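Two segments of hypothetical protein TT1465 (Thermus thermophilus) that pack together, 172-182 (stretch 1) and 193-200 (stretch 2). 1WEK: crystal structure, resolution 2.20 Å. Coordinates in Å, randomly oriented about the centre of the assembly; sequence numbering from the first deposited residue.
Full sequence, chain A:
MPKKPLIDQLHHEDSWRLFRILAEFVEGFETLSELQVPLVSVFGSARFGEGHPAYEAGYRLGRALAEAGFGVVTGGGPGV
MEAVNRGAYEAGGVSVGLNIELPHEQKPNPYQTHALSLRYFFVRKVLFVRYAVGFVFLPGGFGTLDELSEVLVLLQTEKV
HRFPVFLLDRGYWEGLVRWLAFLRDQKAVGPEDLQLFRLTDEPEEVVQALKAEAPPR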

# COMPACT_ATOMS: atom_id res chain seq x y z
N TYR A 172 -25.39 -13.87 37.35
CA TYR A 172 -25.69 -13.10 36.16
C TYR A 172 -25.50 -13.93 34.88
O TYR A 172 -26.32 -13.86 33.96
N TRP A 173 -24.43 -14.71 34.83
CA TRP A 173 -24.13 -15.54 33.67
C TRP A 173 -24.81 -16.90 33.64
O TRP A 173 -24.80 -17.59 32.61
N GLU A 174 -25.40 -17.28 34.76
CA GLU A 174 -26.07 -18.56 34.93
C GLU A 174 -26.86 -19.01 33.71
O GLU A 174 -26.64 -20.11 33.21
N GLY A 175 -27.77 -18.17 33.24
CA GLY A 175 -28.56 -18.54 32.08
C GLY A 175 -27.70 -18.89 30.87
O GLY A 175 -27.92 -19.92 30.23
N LEU A 176 -26.72 -18.06 30.53
CA LEU A 176 -25.87 -18.34 29.38
C LEU A 176 -25.08 -19.66 29.55
O LEU A 176 -25.05 -20.49 28.64
N VAL A 177 -24.44 -19.83 30.71
CA VAL A 177 -23.66 -21.03 30.95
C VAL A 177 -24.54 -22.28 30.89
O VAL A 177 -24.13 -23.30 30.36
N ARG A 178 -25.75 -22.22 31.44
CA ARG A 178 -26.63 -23.38 31.36
C ARG A 178 -26.97 -23.68 29.89
O ARG A 178 -26.93 -24.82 29.47
N TRP A 179 -27.27 -22.64 29.10
CA TRP A 179 -27.58 -22.87 27.69
C TRP A 179 -26.38 -23.47 26.97
O TRP A 179 -26.53 -24.28 26.04
N LEU A 180 -25.18 -23.08 27.41
CA LEU A 180 -23.96 -23.59 26.81
C LEU A 180 -23.81 -25.07 27.16
O LEU A 180 -23.35 -25.87 26.34
N ALA A 181 -24.21 -25.41 28.39
CA ALA A 181 -24.14 -26.78 28.85
C ALA A 181 -25.09 -27.65 28.02
O ALA A 181 -24.85 -28.83 27.83
N PHE A 182 -26.18 -27.03 27.55
CA PHE A 182 -27.18 -27.67 26.71
C PHE A 182 -26.55 -27.88 25.32
O PHE A 182 -26.77 -28.90 24.65
N ASP A 193 -14.99 -27.96 26.24
CA ASP A 193 -15.08 -26.54 25.86
C ASP A 193 -15.59 -25.57 26.90
O ASP A 193 -15.31 -24.37 26.81
N LEU A 194 -16.32 -26.05 27.90
CA LEU A 194 -16.78 -25.13 28.92
C LEU A 194 -15.68 -24.77 29.91
O LEU A 194 -15.86 -23.90 30.75
N GLN A 195 -14.54 -25.44 29.80
CA GLN A 195 -13.42 -25.15 30.69
C GLN A 195 -12.55 -24.01 30.15
O GLN A 195 -11.57 -23.62 30.78
N LEU A 196 -12.90 -23.48 28.97
CA LEU A 196 -12.16 -22.37 28.38
C LEU A 196 -12.35 -21.12 29.24
O LEU A 196 -11.55 -20.19 29.19
N PHE A 197 -13.41 -21.09 30.04
CA PHE A 197 -13.66 -19.95 30.90
C PHE A 197 -13.94 -20.37 32.34
O PHE A 197 -14.29 -21.52 32.60
N ARG A 198 -13.77 -19.43 33.26
CA ARG A 198 -14.00 -19.68 34.68
C ARG A 198 -15.03 -18.68 35.18
O ARG A 198 -14.92 -17.48 34.92
N LEU A 199 -16.01 -19.18 35.92
CA LEU A 199 -17.06 -18.33 36.46
C LEU A 199 -16.73 -18.03 37.92
O LEU A 199 -16.46 -18.93 38.69
N THR A 200 -16.72 -16.76 38.30
CA THR A 200 -16.39 -16.42 39.68
C THR A 200 -17.05 -15.15 40.18
O THR A 200 -17.42 -14.27 39.39

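The contact between the helix of residues 172-182 and the segment 193-200 is almost wholly apolar. No hydrogen bond or salt bridge crosses it, and the 317 Å² buried, summed over both sides, comes mainly from hydrocarbon and aromatic groups. The CA-to-CB vectors select the participants: on the helix, Trp-173, Val-177 and Leu-180 point toward the other stretch, with Ala-181 set sideways; on the second stretch, Leu-194, Phe-197 and Leu-199 point toward the helix. The spacing 173, 177, 180, 181 is that of one face of a helix, and the backbone bonds from Val-177 N to Trp-173 O (3.0 Å) and from Ala-181 N to Val-177 O (2.9 Å) hold those turns in step. The register runs antiparallel in sequence: the CA atoms of Trp-173 and Leu-199 lie 8.1 Å apart, and those of Ala-181 and Leu-194 7.5 Å apart, separations that leave room for side chains between the backbones.

Among the aliphatic contacts, the tightest joins Val-177 CG2 to Leu-199 CD2 at 3.4 Å. Val-177 is in the t rotamer (chi1 173°), while Leu-199 combines a t chi1 (-154°) with a chi2 of 30°, between wells. Leu-199 has the largest covered area of any residue here, 69 Å². Its CD1 meets the indole of Trp-173, while its CD2 lies against the valine and also near Trp-173 CB. At the other end is Leu-194 (chi1 m, chi2 off-well at -146°). Its CD2 lies 4.0 Å from Leu-180 CB, and its CD1 lies 4.3 Å from Ala-181 CB and 4.0 Å from Ala-181 CA. The leucine methyl is thus slightly nearer the alanine CA than its CB, and the same Leu-194 CD1 is 4.3 Å from Val-177 O, a proximity without hydrogen bonding.

Two aromatic rings complete the packing. Phe-197, chi1 p at 61° and chi2 81°, extends its ring between two helix side chains: CE1 is 3.9 Å from Val-177 CG2, and CE2 is 4.0 Å from Leu-180 CD1, the leucine having chi1 m and chi2 t. Both methyls approach the ring obliquely. Trp-173, in the m rotamer with chi2 95°, places CD1 3.9 Å from Leu-199 CD1, again an oblique approach. Its polar NE1 is hydrogen-bonded elsewhere in the structure, so the indole brings carbon to this contact without leaving its donor unsatisfied.

The polar side chains take little part in the contact. Within the helix, Arg-178 NE donates to Glu-174 OE2 at 2.6 Å, with an N-H...acceptor angle of 140°, forming a salt bridge between residues one turn apart. Arg-178 points away from the second stretch; Glu-174 starts away too, although its OE1 comes to 4.9 Å from Leu-199 CD2. In the second stretch, Gln-195 and Arg-198 are exposed and out of reach of the helix.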

# COMPACT_ATOMS: atom_id res chain seq x y z
CB TYR A 172 -24.80 -11.86 36.10
CG TYR A 172 -25.23 -10.85 35.07
CD1 TYR A 172 -26.10 -9.82 35.40
CD2 TYR A 172 -24.78 -10.93 33.75
CE1 TYR A 172 -26.51 -8.89 34.44
CE2 TYR A 172 -25.17 -10.02 32.79
CZ TYR A 172 -26.03 -8.99 33.14
OH TYR A 172 -26.39 -8.05 32.21
CB TRP A 173 -22.62 -15.75 33.60
CG TRP A 173 -21.89 -14.49 33.44
CD1 TRP A 173 -21.33 -13.72 34.42
CD2 TRP A 173 -21.68 -13.78 32.21
NE1 TRP A 173 -20.78 -12.58 33.88
CE2 TRP A 173 -20.98 -12.60 32.53
CE3 TRP A 173 -22.01 -14.04 30.87
CZ2 TRP A 173 -20.61 -11.67 31.55
CZ3 TRP A 173 -21.65 -13.13 29.91
CH2 TRP A 173 -20.95 -11.95 30.25
CB GLU A 174 -26.98 -18.54 36.15
CG GLU A 174 -27.39 -19.92 36.64
CD GLU A 174 -26.19 -20.85 36.78
OE1 GLU A 174 -25.10 -20.38 37.17
OE2 GLU A 174 -26.35 -22.07 36.52
CB LEU A 176 -24.89 -17.20 29.15
CG LEU A 176 -24.36 -16.92 27.73
CD1 LEU A 176 -22.86 -16.82 27.79
CD2 LEU A 176 -24.80 -17.99 26.75
CB VAL A 177 -22.91 -20.99 32.31
CG1 VAL A 177 -22.26 -22.34 32.58
CG2 VAL A 177 -21.83 -19.88 32.30
CB ARG A 178 -27.91 -23.17 32.18
CG ARG A 178 -27.64 -23.00 33.67
CD ARG A 178 -28.88 -23.28 34.52
NE ARG A 178 -28.78 -22.69 35.85
CZ ARG A 178 -29.63 -22.92 36.85
NH1 ARG A 178 -30.65 -23.75 36.69
NH2 ARG A 178 -29.46 -22.31 38.02
CB TRP A 179 -27.97 -21.57 26.97
CG TRP A 179 -28.39 -21.81 25.54
CD1 TRP A 179 -29.45 -22.56 25.10
CD2 TRP A 179 -27.73 -21.32 24.36
NE1 TRP A 179 -29.49 -22.57 23.72
CE2 TRP A 179 -28.45 -21.81 23.24
CE3 TRP A 179 -26.61 -20.50 24.14
CZ2 TRP A 179 -28.08 -21.52 21.92
CZ3 TRP A 179 -26.24 -20.21 22.81
CH2 TRP A 179 -26.98 -20.72 21.73
CB LEU A 180 -22.74 -22.80 27.29
CG LEU A 180 -22.66 -21.34 26.81
CD1 LEU A 180 -21.32 -20.72 27.21
CD2 LEU A 180 -22.80 -21.29 25.31
CB ALA A 181 -24.51 -26.85 30.32
CB PHE A 182 -28.41 -26.75 26.62
CG PHE A 182 -29.35 -27.10 25.50
CD1 PHE A 182 -30.27 -28.14 25.63
CD2 PHE A 182 -29.32 -26.38 24.30
CE1 PHE A 182 -31.14 -28.45 24.58
CE2 PHE A 182 -30.18 -26.68 23.26
CZ PHE A 182 -31.09 -27.72 23.40
CB ASP A 193 -15.89 -26.37 24.59
CG ASP A 193 -15.20 -26.97 23.38
OD1 ASP A 193 -13.96 -27.13 23.42
OD2 ASP A 193 -15.90 -27.25 22.39
CB LEU A 194 -17.99 -25.69 29.66
CG LEU A 194 -19.29 -25.80 28.86
CD1 LEU A 194 -20.46 -25.53 29.80
CD2 LEU A 194 -19.31 -24.80 27.71
CB GLN A 195 -12.57 -26.41 30.90
CG GLN A 195 -12.99 -27.30 32.07
CD GLN A 195 -14.37 -27.89 31.89
OE1 GLN A 195 -15.34 -27.50 32.56
NE2 GLN A 195 -14.48 -28.85 30.98
CB LEU A 196 -12.67 -22.08 26.96
CG LEU A 196 -12.04 -22.67 25.68
CD1 LEU A 196 -10.88 -23.62 25.99
CD2 LEU A 196 -13.13 -23.36 24.88
CB PHE A 197 -14.85 -19.13 30.37
CG PHE A 197 -16.14 -19.90 30.32
CD1 PHE A 197 -16.92 -20.07 31.46
CD2 PHE A 197 -16.57 -20.49 29.13
CE1 PHE A 197 -18.10 -20.79 31.42
CE2 PHE A 197 -17.76 -21.22 29.07
CZ PHE A 197 -18.52 -21.37 30.22
CB ARG A 198 -12.70 -19.52 35.46
CG ARG A 198 -11.69 -20.63 35.20
CD ARG A 198 -10.35 -20.41 35.91
NE ARG A 198 -10.49 -20.25 37.36
CZ ARG A 198 -9.46 -20.07 38.19
NH1 ARG A 198 -8.22 -20.03 37.70
NH2 ARG A 198 -9.65 -19.90 39.49
CB LEU A 199 -18.40 -19.06 36.32
CG LEU A 199 -19.69 -18.24 36.22
CD1 LEU A 199 -19.44 -16.92 35.56
CD2 LEU A 199 -20.70 -19.04 35.43
CB THR A 200 -14.87 -16.29 39.88
OG1 THR A 200 -14.58 -16.12 41.27
CG2 THR A 200 -14.33 -15.06 39.14